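Local coordinates for malate dehydrogenase (Naegleria fowleri, PDB 6UM4), which probably catalyses the NAD(P)-dependent interconversion of malate and oxaloacetate, as malate dehydrogenases do, at residues P96-T101 with A174-L179; A170-D175 with N210-G215. One frame throughout, in Å; residues are numbered along the deposited sequence.

Interaction 1: P96-T101 with A174-L179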
loop_
_atom_site.group_PDB
_atom_site.type_symbol
_atom_site.label_atom_id
_atom_site.label_comp_id
_atom_site.label_asym_id
_atom_site.label_seq_id
_atom_site.Cartn_x
_atom_site.Cartn_y
_atom_site.Cartn_z
ATOM N N PRO A 96 -7.309 -15.987 17.140
ATOM C CA PRO A 96 -8.635 -15.378 17.139
ATOM C C PRO A 96 -8.556 -13.970 16.596
ATOM O O PRO A 96 -7.498 -13.318 16.661
ATOM C CB PRO A 96 -9.035 -15.400 18.621
ATOM C CG PRO A 96 -7.744 -15.495 19.354
ATOM C CD PRO A 96 -6.867 -16.338 18.499
ATOM N N PRO A 97 -9.631 -13.469 16.002
ATOM C CA PRO A 97 -9.557 -12.164 15.337
ATOM C C PRO A 97 -9.409 -11.003 16.308
ATOM O O PRO A 97 -9.839 -11.063 17.461
ATOM C CB PRO A 97 -10.882 -12.084 14.568
ATOM C CG PRO A 97 -11.800 -12.988 15.300
ATOM C CD PRO A 97 -10.946 -14.110 15.824
ATOM N N VAL A 98 -8.778 -9.932 15.821
ATOM C CA VAL A 98 -8.737 -8.658 16.525
ATOM C C VAL A 98 -9.487 -7.626 15.682
ATOM O O VAL A 98 -9.641 -7.771 14.464
ATOM C CB VAL A 98 -7.295 -8.189 16.801
ATOM C CG1 VAL A 98 -6.547 -9.243 17.597
ATOM C CG2 VAL A 98 -6.584 -7.887 15.468
ATOM N N THR A 99 -9.949 -6.573 16.349
ATOM C CA THR A 99 -10.737 -5.503 15.746
ATOM C C THR A 99 -9.936 -4.203 15.717
ATOM O O THR A 99 -9.423 -3.765 16.756
ATOM C CB THR A 99 -12.024 -5.305 16.547
ATOM O OG1 THR A 99 -12.816 -6.480 16.448
ATOM C CG2 THR A 99 -12.825 -4.128 16.022
ATOM N N ILE A 100 -9.860 -3.563 14.546
ATOM C CA ILE A 100 -9.105 -2.321 14.375
ATOM C C ILE A 100 -10.059 -1.236 13.889
ATOM O O ILE A 100 -10.668 -1.374 12.824
ATOM C CB ILE A 100 -7.949 -2.483 13.373
ATOM C CG1 ILE A 100 -7.109 -3.724 13.680
ATOM C CG2 ILE A 100 -7.056 -1.249 13.385
ATOM C CD1 ILE A 100 -6.541 -4.373 12.391
ATOM N N THR A 101 -10.147 -0.137 14.626
ATOM C CA THR A 101 -10.935 1.021 14.205
ATOM C C THR A 101 -10.030 2.046 13.530
ATOM O O THR A 101 -9.004 2.430 14.089
ATOM C CB THR A 101 -11.643 1.668 15.402
ATOM O OG1 THR A 101 -12.416 0.678 16.089
ATOM C CG2 THR A 101 -12.554 2.796 14.946
ATOM N N ALA A 174 -13.068 -2.418 19.981
ATOM C CA ALA A 174 -11.778 -2.149 19.360
ATOM C C ALA A 174 -10.646 -2.719 20.203
ATOM O O ALA A 174 -10.617 -2.546 21.427
ATOM C CB ALA A 174 -11.588 -0.649 19.157
ATOM N N ASP A 175 -9.739 -3.438 19.545
ATOM C CA ASP A 175 -8.462 -3.810 20.138
ATOM C C ASP A 175 -7.377 -2.823 19.760
ATOM O O ASP A 175 -6.391 -2.675 20.492
ATOM C CB ASP A 175 -8.018 -5.200 19.685
ATOM C CG ASP A 175 -8.956 -6.266 20.113
ATOM O OD1 ASP A 175 -9.183 -6.387 21.335
ATOM O OD2 ASP A 175 -9.458 -6.982 19.223
ATOM N N TYR A 176 -7.559 -2.168 18.618
ATOM C CA TYR A 176 -6.630 -1.206 18.065
ATOM C C TYR A 176 -7.421 -0.061 17.466
ATOM O O TYR A 176 -8.512 -0.260 16.929
ATOM C CB TYR A 176 -5.759 -1.852 16.984
ATOM C CG TYR A 176 -4.971 -3.034 17.479
ATOM C CD1 TYR A 176 -3.837 -2.860 18.264
ATOM C CD2 TYR A 176 -5.365 -4.316 17.195
ATOM C CE1 TYR A 176 -3.107 -3.951 18.730
ATOM C CE2 TYR A 176 -4.646 -5.413 17.654
ATOM C CZ TYR A 176 -3.520 -5.225 18.418
ATOM O OH TYR A 176 -2.820 -6.322 18.876
ATOM N N ALA A 177 -6.869 1.141 17.561
ATOM C CA ALA A 177 -7.469 2.278 16.882
ATOM C C ALA A 177 -6.361 3.137 16.289
ATOM O O ALA A 177 -5.400 3.489 16.977
ATOM C CB ALA A 177 -8.372 3.093 17.819
ATOM N N ILE A 178 -6.502 3.473 15.014
ATOM C CA ILE A 178 -5.584 4.364 14.316
ATOM C C ILE A 178 -6.382 5.598 13.926
ATOM O O ILE A 178 -7.359 5.501 13.172
ATOM C CB ILE A 178 -4.942 3.696 13.081
ATOM C CG1 ILE A 178 -4.118 2.489 13.528
ATOM C CG2 ILE A 178 -4.039 4.687 12.330
ATOM C CD1 ILE A 178 -3.565 1.677 12.393
ATOM N N LEU A 179 -6.007 6.743 14.482
ATOM C CA LEU A 179 -6.818 7.951 14.379
ATOM C C LEU A 179 -6.196 8.872 13.348
ATOM O O LEU A 179 -5.285 9.643 13.662
ATOM C CB LEU A 179 -6.943 8.613 15.747
ATOM C CG LEU A 179 -7.540 7.623 16.736
ATOM C CD1 LEU A 179 -7.917 8.262 18.051
ATOM C CD2 LEU A 179 -8.774 6.935 16.075
#
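Asp-175 reaches Val-98 and Thr-99 from a chi1 of -63°, which sets CG anti to its own carbonyl carbon and beside the backbone N. Its OD2 then takes the N-H of Thr-99 at 2.9 Å, met on the anti side and 17° out of the carboxylate plane, while Val-98 CB packs against the same oxygen. In Tyr-176 a chi1 of -58° likewise places CG beside the backbone N, and the ring reaches back toward Val-98. There Val-98 CG2 meets the ring edge, in plane, 3.8 Å from CE2, while Ile-100 CG2 packs on Tyr-176 CB. Valine and isoleucine, both beta-branched, suit a strand and offer methyl branches close to the backbone for the tyrosine to pack on. Beyond them Leu-123 and, from helix 332-348, Met-343 and Val-347 also touch the tyrosine side chain.

The backbones run parallel. Thr-99 O accepts two N-H groups, from Asp-175 at 2.8 Å and from Tyr-176 at 3.1 Å; further on, Thr-101 N gives to Tyr-176 O at 2.8 Å and Thr-101 O receives Ile-178 N at 2.9 Å. On the face of Thr-101 and Ala-177, Thr-101 OG1 lies against the small Ala-174 CB and bonds to Ala-170 O. The aspartate thus acts as a side-chain extension of the parallel ladder between two central strands of the Rossmann sheet, and the amide it holds would be expected to stabilise its negative charge.

Interaction 2: A170-D175 with N210-G215; sequences AFRGAD and NKQANG
Gly-173 and Ala-174 dock onto the end of helix 191-212 through a compact backbone core. Gly-173 N donates to Gln-212 O at 3.0 Å, from above the carbonyl plane, and Ala-174 O takes Asn-214 N at 2.7 Å. Beside these bonds two methyls meet, Ala-174 CB and Ala-213 CB at 3.9 Å, where alanine permits close approach of the two segments. Phe-171 to Ala-174 form a type II turn, whose third position Gly-173 fills with a positive phi of 67°. Phe-171 O closes that turn and also receives a CA-H contact from Ala-213, while the buried phenylalanine side chain touches Ala-208 and Leu-209 of helix 191-212.

The outer side is looser. Arg-172 and Gln-212 lie side by side with perpendicular guanidinium and amide planes; NH2 and NE2 stay 3.6 Å apart, each a donor looking to another partner, Asp-169 for the arginine and Asn-168 O for the glutamine. At the other end Asn-214 ND2 gives a nearly straight bond (172°) to Asp-175 OD1 at 3.1 Å, reaching it from above the carboxylate plane. With OD2 engaged by Thr-99, both carboxylate oxygens have a neutral N-H donor, an arrangement consistent with a charged aspartate fixed in rotation.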
loop_
_atom_site.group_PDB
_atom_site.type_symbol
_atom_site.label_atom_id
_atom_site.label_comp_id
_atom_site.label_asym_id
_atom_site.label_seq_id
_atom_site.Cartn_x
_atom_site.Cartn_y
_atom_site.Cartn_z
ATOM N N ALA A 170 -18.162 2.957 15.990
ATOM C CA ALA A 170 -16.850 2.643 15.425
ATOM C C ALA A 170 -15.956 1.905 16.418
ATOM O O ALA A 170 -15.333 0.893 16.074
ATOM C CB ALA A 170 -16.172 3.929 14.941
ATOM N N PHE A 171 -15.897 2.377 17.664
ATOM C CA PHE A 171 -14.934 1.852 18.626
ATOM C C PHE A 171 -15.423 0.643 19.406
ATOM O O PHE A 171 -14.635 0.081 20.175
ATOM C CB PHE A 171 -14.536 2.931 19.629
ATOM C CG PHE A 171 -13.778 4.063 19.020
ATOM C CD1 PHE A 171 -12.511 3.862 18.510
ATOM C CD2 PHE A 171 -14.342 5.325 18.934
ATOM C CE1 PHE A 171 -11.801 4.911 17.948
ATOM C CE2 PHE A 171 -13.644 6.381 18.372
ATOM C CZ PHE A 171 -12.371 6.169 17.871
ATOM N N ARG A 172 -16.685 0.238 19.237
ATOM C CA ARG A 172 -17.192 -0.967 19.885
ATOM C C ARG A 172 -16.259 -2.140 19.617
ATOM O O ARG A 172 -15.984 -2.486 18.458
ATOM C CB ARG A 172 -18.625 -1.290 19.408
ATOM C CG ARG A 172 -19.171 -2.641 19.945
ATOM C CD ARG A 172 -20.655 -2.901 19.641
ATOM N NE ARG A 172 -21.484 -1.752 19.981
ATOM C CZ ARG A 172 -22.001 -0.925 19.081
ATOM N NH1 ARG A 172 -21.802 -1.138 17.788
ATOM N NH2 ARG A 172 -22.706 0.121 19.474
ATOM N N GLY A 173 -15.765 -2.735 20.700
ATOM C CA GLY A 173 -14.905 -3.896 20.633
ATOM C C GLY A 173 -13.537 -3.662 20.032
ATOM O O GLY A 173 -12.872 -4.627 19.651
ATOM N N ALA A 174 -13.068 -2.418 19.981
ATOM C CA ALA A 174 -11.778 -2.149 19.360
ATOM C C ALA A 174 -10.646 -2.719 20.203
ATOM O O ALA A 174 -10.617 -2.546 21.427
ATOM C CB ALA A 174 -11.588 -0.649 19.157
ATOM N N ASP A 175 -9.739 -3.438 19.545
ATOM C CA ASP A 175 -8.462 -3.810 20.138
ATOM C C ASP A 175 -7.377 -2.823 19.760
ATOM O O ASP A 175 -6.391 -2.675 20.492
ATOM C CB ASP A 175 -8.018 -5.200 19.685
ATOM C CG ASP A 175 -8.956 -6.266 20.113
ATOM O OD1 ASP A 175 -9.183 -6.387 21.335
ATOM O OD2 ASP A 175 -9.458 -6.982 19.223
ATOM N N ASN A 210 -12.995 5.069 25.661
ATOM C CA ASN A 210 -13.042 4.600 27.033
ATOM C C ASN A 210 -14.275 3.747 27.255
ATOM O O ASN A 210 -14.208 2.705 27.915
ATOM C CB ASN A 210 -13.018 5.786 28.004
ATOM C CG ASN A 210 -12.595 5.377 29.393
ATOM O OD1 ASN A 210 -11.411 5.220 29.658
ATOM N ND2 ASN A 210 -13.563 5.195 30.290
ATOM N N LYS A 211 -15.395 4.151 26.663
ATOM C CA LYS A 211 -16.659 3.445 26.847
ATOM C C LYS A 211 -16.739 2.146 26.045
ATOM O O LYS A 211 -17.174 1.121 26.574
ATOM C CB LYS A 211 -17.804 4.371 26.456
ATOM C CG LYS A 211 -19.140 3.718 26.370
ATOM C CD LYS A 211 -20.141 4.674 25.759
ATOM C CE LYS A 211 -21.491 3.990 25.560
ATOM N NZ LYS A 211 -22.286 4.730 24.549
ATOM N N GLN A 212 -16.285 2.150 24.790
ATOM C CA GLN A 212 -16.627 1.116 23.816
ATOM C C GLN A 212 -15.524 0.117 23.509
ATOM O O GLN A 212 -15.837 -1.052 23.242
ATOM C CB GLN A 212 -17.050 1.766 22.495
ATOM C CG GLN A 212 -18.280 2.652 22.598
ATOM C CD GLN A 212 -19.548 1.821 22.764
ATOM O OE1 GLN A 212 -19.918 1.452 23.869
ATOM N NE2 GLN A 212 -20.191 1.488 21.647
ATOM N N ALA A 213 -14.254 0.541 23.538
ATOM C CA ALA A 213 -13.137 -0.287 23.099
ATOM C C ALA A 213 -12.804 -1.340 24.150
ATOM O O ALA A 213 -13.239 -1.271 25.304
ATOM C CB ALA A 213 -11.910 0.584 22.805
ATOM N N ASN A 214 -12.018 -2.330 23.753
ATOM C CA ASN A 214 -11.602 -3.317 24.739
ATOM C C ASN A 214 -10.544 -2.722 25.667
ATOM O O ASN A 214 -9.897 -1.713 25.354
ATOM C CB ASN A 214 -11.136 -4.581 24.024
ATOM C CG ASN A 214 -12.311 -5.359 23.416
ATOM O OD1 ASN A 214 -13.445 -5.291 23.915
ATOM N ND2 ASN A 214 -12.059 -6.050 22.314
ATOM N N GLY A 215 -10.394 -3.346 26.841
ATOM C CA GLY A 215 -9.620 -2.730 27.911
ATOM C C GLY A 215 -8.154 -2.535 27.574
ATOM O O GLY A 215 -7.513 -1.609 28.091
#

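Overall arrangement
Interactions 1 and 2 have centres about 8 Å apart and share Ala-174 and Asp-175, the link by which helix 167-171 passes into strand 176-179. Interaction 1 sets that strand beside 98-102, whereas interaction 2 ties the same link to the end of helix 191-212, which follows the strand in the chain. The two also touch directly through the phenylalanine ring: Phe-171 CE1 packs 3.9 Å from Ala-177 CB, and Phe-171 CD1 packs 3.7 Å from Thr-101 CG2. Both lie in the NAD-binding domain, a Rossmann fold: interaction 1 pairs two strands of its sheet, and interaction 2 joins the ends of the helices before and after strand 176-179.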